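Local coordinates for ferritin heavy chain (Trichoplusia ni, PDB 1Z6O), which oxidises ferrous iron and, together with light chains in a 24-subunit secreted shell, stores it as a soluble ferric mineral, at residues 113-127 against 145-157. Sequence-based numbering, arbitrary orientation.
Sequences LSMESDVTKSIRNVI and LTGDFLEEQYKGQ
In the four-helix bundle of ferritin, helices 105-132 and 139-168 run antiparallel, and 113-127 meets 145-157 with axes 9.8 Å apart at closest approach, at 155°, beside the ferroxidase centre. Knobs-into-holes packing joins them: Thr120, Ile123, Leu150, Gln153 and Gln157 each fill a hole of the opposite helix. On the side facing the iron the Gln153 chain bends at chi2 (-49°) and crosses Glu116 at about a right angle. Its NE2 gives Glu116 OE1 a 3.0 Å hydrogen bond, meeting that oxygen nearly along the C-O bond, with the carboxylate and amide planes 37° apart. Tyr39 holds OE2 of Glu116, inferred to bind the second iron; Gln153, gripping OE1, probably helps to position the carboxylate from the second shell. With an alanine at Gln153, OE1 would probably lose its amide donor, leaving the carboxylate less firmly fixed in rotation and a gap beside Val119 CG1. Further along, Ile123 sits among Leu145, Phe149, Leu150 and Gln153: CG2 lies 3.7 Å from Leu150 CD2, while CD1 reaches the edge of the Phe149 ring. Leu145 fits against Val126 and Ile127, its CD1 3.5 Å from Val126 CG1. A water lies between the helices, 2.9 Å from Glu116 OE1 and 3.2 Å from Gln153 O.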
loop_
_atom_site.group_PDB
_atom_site.type_symbol
_atom_site.label_atom_id
_atom_site.label_comp_id
_atom_site.label_asym_id
_atom_site.label_seq_id
_atom_site.Cartn_x
_atom_site.Cartn_y
_atom_site.Cartn_z
ATOM N N LEU M 113 -23.991 -3.600 -47.779
ATOM C CA LEU M 113 -25.205 -2.847 -47.446
ATOM C C LEU M 113 -26.435 -3.528 -48.063
ATOM O O LEU M 113 -27.475 -3.661 -47.424
ATOM C CB LEU M 113 -25.090 -1.402 -47.958
ATOM C CG LEU M 113 -26.303 -0.470 -47.781
ATOM C CD1 LEU M 113 -26.720 -0.405 -46.301
ATOM C CD2 LEU M 113 -25.929 0.936 -48.299
ATOM N N SER M 114 -26.305 -3.965 -49.310
ATOM C CA SER M 114 -27.398 -4.647 -50.000
ATOM C C SER M 114 -27.717 -6.002 -49.341
ATOM O O SER M 114 -28.881 -6.390 -49.230
ATOM C CB SER M 114 -27.020 -4.837 -51.479
ATOM O OG SER M 114 -27.963 -5.659 -52.129
ATOM N N MET M 115 -26.687 -6.727 -48.909
ATOM C CA MET M 115 -26.893 -8.007 -48.222
ATOM C C MET M 115 -27.646 -7.750 -46.907
ATOM O O MET M 115 -28.571 -8.479 -46.557
ATOM C CB MET M 115 -25.552 -8.674 -47.859
ATOM C CG MET M 115 -24.681 -9.123 -49.026
ATOM S SD MET M 115 -22.993 -9.580 -48.431
ATOM C CE MET M 115 -23.453 -10.755 -47.084
ATOM N N GLU M 116 -27.229 -6.726 -46.164
ATOM C CA GLU M 116 -27.882 -6.418 -44.887
ATOM C C GLU M 116 -29.331 -5.996 -45.117
ATOM O O GLU M 116 -30.227 -6.381 -44.372
ATOM C CB GLU M 116 -27.126 -5.310 -44.137
ATOM C CG GLU M 116 -25.744 -5.744 -43.627
ATOM C CD GLU M 116 -25.791 -7.019 -42.772
ATOM O OE1 GLU M 116 -26.786 -7.223 -42.042
ATOM O OE2 GLU M 116 -24.826 -7.818 -42.819
ATOM N N SER M 117 -29.547 -5.202 -46.158
ATOM C CA SER M 117 -30.882 -4.738 -46.521
ATOM C C SER M 117 -31.784 -5.964 -46.818
ATOM O O SER M 117 -32.960 -6.003 -46.426
ATOM C CB SER M 117 -30.759 -3.803 -47.756
ATOM O OG SER M 117 -32.026 -3.349 -48.167
ATOM N N ASP M 118 -31.239 -6.963 -47.510
ATOM C CA ASP M 118 -31.998 -8.192 -47.804
ATOM C C ASP M 118 -32.313 -8.959 -46.518
ATOM O O ASP M 118 -33.406 -9.519 -46.361
ATOM C CB ASP M 118 -31.206 -9.134 -48.716
ATOM C CG ASP M 118 -31.125 -8.639 -50.143
ATOM O OD1 ASP M 118 -31.951 -7.784 -50.528
ATOM O OD2 ASP M 118 -30.241 -9.121 -50.882
ATOM N N VAL M 119 -31.350 -9.010 -45.603
ATOM C CA VAL M 119 -31.571 -9.709 -44.336
ATOM C C VAL M 119 -32.650 -8.994 -43.519
ATOM O O VAL M 119 -33.498 -9.637 -42.904
ATOM C CB VAL M 119 -30.255 -9.808 -43.509
ATOM C CG1 VAL M 119 -30.556 -10.264 -42.073
ATOM C CG2 VAL M 119 -29.306 -10.802 -44.183
ATOM N N THR M 120 -32.631 -7.664 -43.524
ATOM C CA THR M 120 -33.631 -6.900 -42.774
ATOM C C THR M 120 -35.032 -7.207 -43.304
ATOM O O THR M 120 -35.976 -7.430 -42.543
ATOM C CB THR M 120 -33.358 -5.393 -42.895
ATOM O OG1 THR M 120 -32.053 -5.125 -42.371
ATOM C CG2 THR M 120 -34.404 -4.572 -42.111
ATOM N N LYS M 121 -35.163 -7.220 -44.619
ATOM C CA LYS M 121 -36.447 -7.511 -45.245
ATOM C C LYS M 121 -36.884 -8.945 -44.901
ATOM O O LYS M 121 -38.057 -9.207 -44.619
ATOM C CB LYS M 121 -36.303 -7.340 -46.757
ATOM C CG LYS M 121 -37.565 -7.544 -47.551
ATOM C CD LYS M 121 -37.287 -7.222 -49.021
ATOM C CE LYS M 121 -38.448 -7.642 -49.907
ATOM N NZ LYS M 121 -38.127 -7.481 -51.359
ATOM N N SER M 122 -35.938 -9.875 -44.914
ATOM C CA SER M 122 -36.263 -11.260 -44.592
ATOM C C SER M 122 -36.719 -11.404 -43.127
ATOM O O SER M 122 -37.676 -12.127 -42.836
ATOM C CB SER M 122 -35.046 -12.158 -44.880
ATOM O OG SER M 122 -35.323 -13.491 -44.493
ATOM N N ILE M 123 -36.047 -10.720 -42.201
ATOM C CA ILE M 123 -36.450 -10.790 -40.791
ATOM C C ILE M 123 -37.862 -10.201 -40.630
ATOM O O ILE M 123 -38.676 -10.728 -39.877
ATOM C CB ILE M 123 -35.443 -10.018 -39.884
ATOM C CG1 ILE M 123 -34.118 -10.802 -39.831
ATOM C CG2 ILE M 123 -36.011 -9.855 -38.454
ATOM C CD1 ILE M 123 -32.944 -9.985 -39.324
ATOM N N ARG M 124 -38.152 -9.106 -41.330
ATOM C CA ARG M 124 -39.488 -8.514 -41.249
ATOM C C ARG M 124 -40.520 -9.530 -41.766
ATOM O O ARG M 124 -41.646 -9.587 -41.267
ATOM C CB ARG M 124 -39.548 -7.189 -42.045
ATOM C CG ARG M 124 -38.793 -6.010 -41.346
ATOM C CD ARG M 124 -38.729 -4.768 -42.262
ATOM N NE ARG M 124 -40.055 -4.531 -42.812
ATOM C CZ ARG M 124 -41.036 -3.908 -42.173
ATOM N NH1 ARG M 124 -40.840 -3.402 -40.960
ATOM N NH2 ARG M 124 -42.252 -3.894 -42.700
ATOM N N ASN M 125 -40.146 -10.337 -42.758
ATOM C CA ASN M 125 -41.066 -11.363 -43.253
ATOM C C ASN M 125 -41.236 -12.508 -42.253
ATOM O O ASN M 125 -42.298 -13.120 -42.189
ATOM C CB ASN M 125 -40.610 -11.899 -44.614
ATOM C CG ASN M 125 -40.945 -10.933 -45.738
ATOM O OD1 ASN M 125 -41.990 -10.282 -45.707
ATOM N ND2 ASN M 125 -40.073 -10.838 -46.730
ATOM N N VAL M 126 -40.201 -12.809 -41.469
ATOM C CA VAL M 126 -40.341 -13.850 -40.437
ATOM C C VAL M 126 -41.311 -13.295 -39.382
ATOM O O VAL M 126 -42.199 -13.996 -38.882
ATOM C CB VAL M 126 -38.989 -14.164 -39.739
ATOM C CG1 VAL M 126 -39.204 -15.213 -38.626
ATOM C CG2 VAL M 126 -37.971 -14.690 -40.773
ATOM N N ILE M 127 -41.133 -12.022 -39.037
ATOM C CA ILE M 127 -42.007 -11.381 -38.060
ATOM C C ILE M 127 -43.471 -11.460 -38.538
ATOM O O ILE M 127 -44.371 -11.820 -37.767
ATOM C CB ILE M 127 -41.587 -9.898 -37.846
ATOM C CG1 ILE M 127 -40.306 -9.857 -36.993
ATOM C CG2 ILE M 127 -42.715 -9.110 -37.171
ATOM C CD1 ILE M 127 -39.626 -8.475 -36.975
ATOM N N LEU M 145 -37.320 -10.863 -32.315
ATOM C CA LEU M 145 -36.795 -10.503 -33.634
ATOM C C LEU M 145 -36.799 -8.992 -33.839
ATOM O O LEU M 145 -35.907 -8.438 -34.480
ATOM C CB LEU M 145 -37.637 -11.152 -34.740
ATOM C CG LEU M 145 -37.534 -12.688 -34.786
ATOM C CD1 LEU M 145 -38.546 -13.250 -35.774
ATOM C CD2 LEU M 145 -36.111 -13.097 -35.179
ATOM N N THR M 146 -37.809 -8.326 -33.300
ATOM C CA THR M 146 -37.912 -6.884 -33.475
ATOM C C THR M 146 -36.900 -6.110 -32.624
ATOM O O THR M 146 -36.182 -5.246 -33.131
ATOM C CB THR M 146 -39.329 -6.380 -33.119
ATOM O OG1 THR M 146 -40.298 -7.036 -33.949
ATOM C CG2 THR M 146 -39.430 -4.870 -33.343
ATOM N N GLY M 147 -36.832 -6.442 -31.339
ATOM C CA GLY M 147 -35.952 -5.724 -30.430
ATOM C C GLY M 147 -34.478 -6.070 -30.467
ATOM O O GLY M 147 -33.635 -5.254 -30.102
ATOM N N ASP M 148 -34.155 -7.284 -30.883
ATOM C CA ASP M 148 -32.762 -7.708 -30.958
ATOM C C ASP M 148 -32.241 -7.708 -32.388
ATOM O O ASP M 148 -31.310 -6.979 -32.721
ATOM C CB ASP M 148 -32.606 -9.113 -30.386
ATOM C CG ASP M 148 -32.506 -9.118 -28.878
ATOM O OD1 ASP M 148 -31.366 -9.180 -28.362
ATOM O OD2 ASP M 148 -33.563 -9.051 -28.211
ATOM N N PHE M 149 -32.849 -8.526 -33.237
ATOM C CA PHE M 149 -32.389 -8.622 -34.614
ATOM C C PHE M 149 -32.566 -7.371 -35.453
ATOM O O PHE M 149 -31.608 -6.933 -36.085
ATOM C CB PHE M 149 -33.026 -9.834 -35.300
ATOM C CG PHE M 149 -32.361 -11.132 -34.927
ATOM C CD1 PHE M 149 -32.508 -11.656 -33.650
ATOM C CD2 PHE M 149 -31.506 -11.771 -35.822
ATOM C CE1 PHE M 149 -31.800 -12.801 -33.258
ATOM C CE2 PHE M 149 -30.793 -12.914 -35.439
ATOM C CZ PHE M 149 -30.940 -13.422 -34.155
ATOM N N LEU M 150 -33.757 -6.775 -35.472
ATOM C CA LEU M 150 -33.922 -5.565 -36.284
ATOM C C LEU M 150 -33.061 -4.422 -35.749
ATOM O O LEU M 150 -32.547 -3.614 -36.518
ATOM C CB LEU M 150 -35.395 -5.134 -36.355
ATOM C CG LEU M 150 -36.287 -6.028 -37.230
ATOM C CD1 LEU M 150 -37.694 -5.397 -37.353
ATOM C CD2 LEU M 150 -35.662 -6.175 -38.632
ATOM N N GLU M 151 -32.899 -4.352 -34.434
ATOM C CA GLU M 151 -32.067 -3.300 -33.835
ATOM C C GLU M 151 -30.655 -3.375 -34.442
ATOM O O GLU M 151 -30.100 -2.372 -34.910
ATOM C CB GLU M 151 -31.995 -3.508 -32.319
ATOM C CG GLU M 151 -31.000 -2.616 -31.584
ATOM C CD GLU M 151 -31.380 -1.149 -31.624
ATOM O OE1 GLU M 151 -32.544 -0.840 -31.961
ATOM O OE2 GLU M 151 -30.519 -0.302 -31.306
ATOM N N GLU M 152 -30.084 -4.573 -34.453
ATOM C CA GLU M 152 -28.748 -4.765 -35.009
ATOM C C GLU M 152 -28.730 -4.442 -36.511
ATOM O O GLU M 152 -27.760 -3.869 -37.026
ATOM C CB GLU M 152 -28.292 -6.211 -34.789
ATOM C CG GLU M 152 -26.798 -6.342 -34.632
ATOM C CD GLU M 152 -26.291 -5.689 -33.346
ATOM O OE1 GLU M 152 -25.059 -5.511 -33.214
ATOM O OE2 GLU M 152 -27.125 -5.361 -32.468
ATOM N N GLN M 153 -29.795 -4.818 -37.217
ATOM C CA GLN M 153 -29.867 -4.552 -38.655
ATOM C C GLN M 153 -29.867 -3.072 -38.996
ATOM O O GLN M 153 -29.104 -2.638 -39.860
ATOM C CB GLN M 153 -31.130 -5.174 -39.278
ATOM C CG GLN M 153 -31.091 -6.702 -39.419
ATOM C CD GLN M 153 -29.808 -7.177 -40.074
ATOM O OE1 GLN M 153 -28.959 -7.778 -39.419
ATOM N NE2 GLN M 153 -29.648 -6.887 -41.368
ATOM N N TYR M 154 -30.727 -2.289 -38.342
ATOM C CA TYR M 154 -30.790 -0.872 -38.686
ATOM C C TYR M 154 -29.519 -0.121 -38.346
ATOM O O TYR M 154 -29.080 0.728 -39.121
ATOM C CB TYR M 154 -32.023 -0.205 -38.054
ATOM C CG TYR M 154 -33.314 -0.651 -38.725
ATOM C CD1 TYR M 154 -34.245 -1.435 -38.042
ATOM C CD2 TYR M 154 -33.583 -0.320 -40.061
ATOM C CE1 TYR M 154 -35.418 -1.888 -38.674
ATOM C CE2 TYR M 154 -34.754 -0.761 -40.699
ATOM C CZ TYR M 154 -35.664 -1.546 -39.994
ATOM O OH TYR M 154 -36.824 -1.978 -40.602
ATOM N N LYS M 155 -28.911 -0.432 -37.205
ATOM C CA LYS M 155 -27.656 0.229 -36.838
ATOM C C LYS M 155 -26.571 -0.159 -37.844
ATOM O O LYS M 155 -25.779 0.683 -38.278
ATOM C CB LYS M 155 -27.202 -0.202 -35.436
ATOM C CG LYS M 155 -28.045 0.368 -34.311
ATOM C CD LYS M 155 -27.474 -0.024 -32.947
ATOM C CE LYS M 155 -27.339 -1.543 -32.800
ATOM N NZ LYS M 155 -26.857 -1.958 -31.451
ATOM N N GLY M 156 -26.538 -1.441 -38.207
ATOM C CA GLY M 156 -25.537 -1.927 -39.152
ATOM C C GLY M 156 -25.661 -1.296 -40.531
ATOM O O GLY M 156 -24.655 -0.962 -41.160
ATOM N N GLN M 157 -26.890 -1.150 -41.018
ATOM C CA GLN M 157 -27.117 -0.532 -42.326
ATOM C C GLN M 157 -26.640 0.912 -42.321
ATOM O O GLN M 157 -25.972 1.354 -43.251
ATOM C CB GLN M 157 -28.617 -0.555 -42.692
ATOM C CG GLN M 157 -29.124 -1.945 -43.011
ATOM C CD GLN M 157 -30.634 -2.016 -43.191
ATOM O OE1 GLN M 157 -31.387 -1.078 -42.862
ATOM N NE2 GLN M 157 -31.083 -3.133 -43.692
HETATM O O HOH W 1 -26.740 -4.755 -40.445
#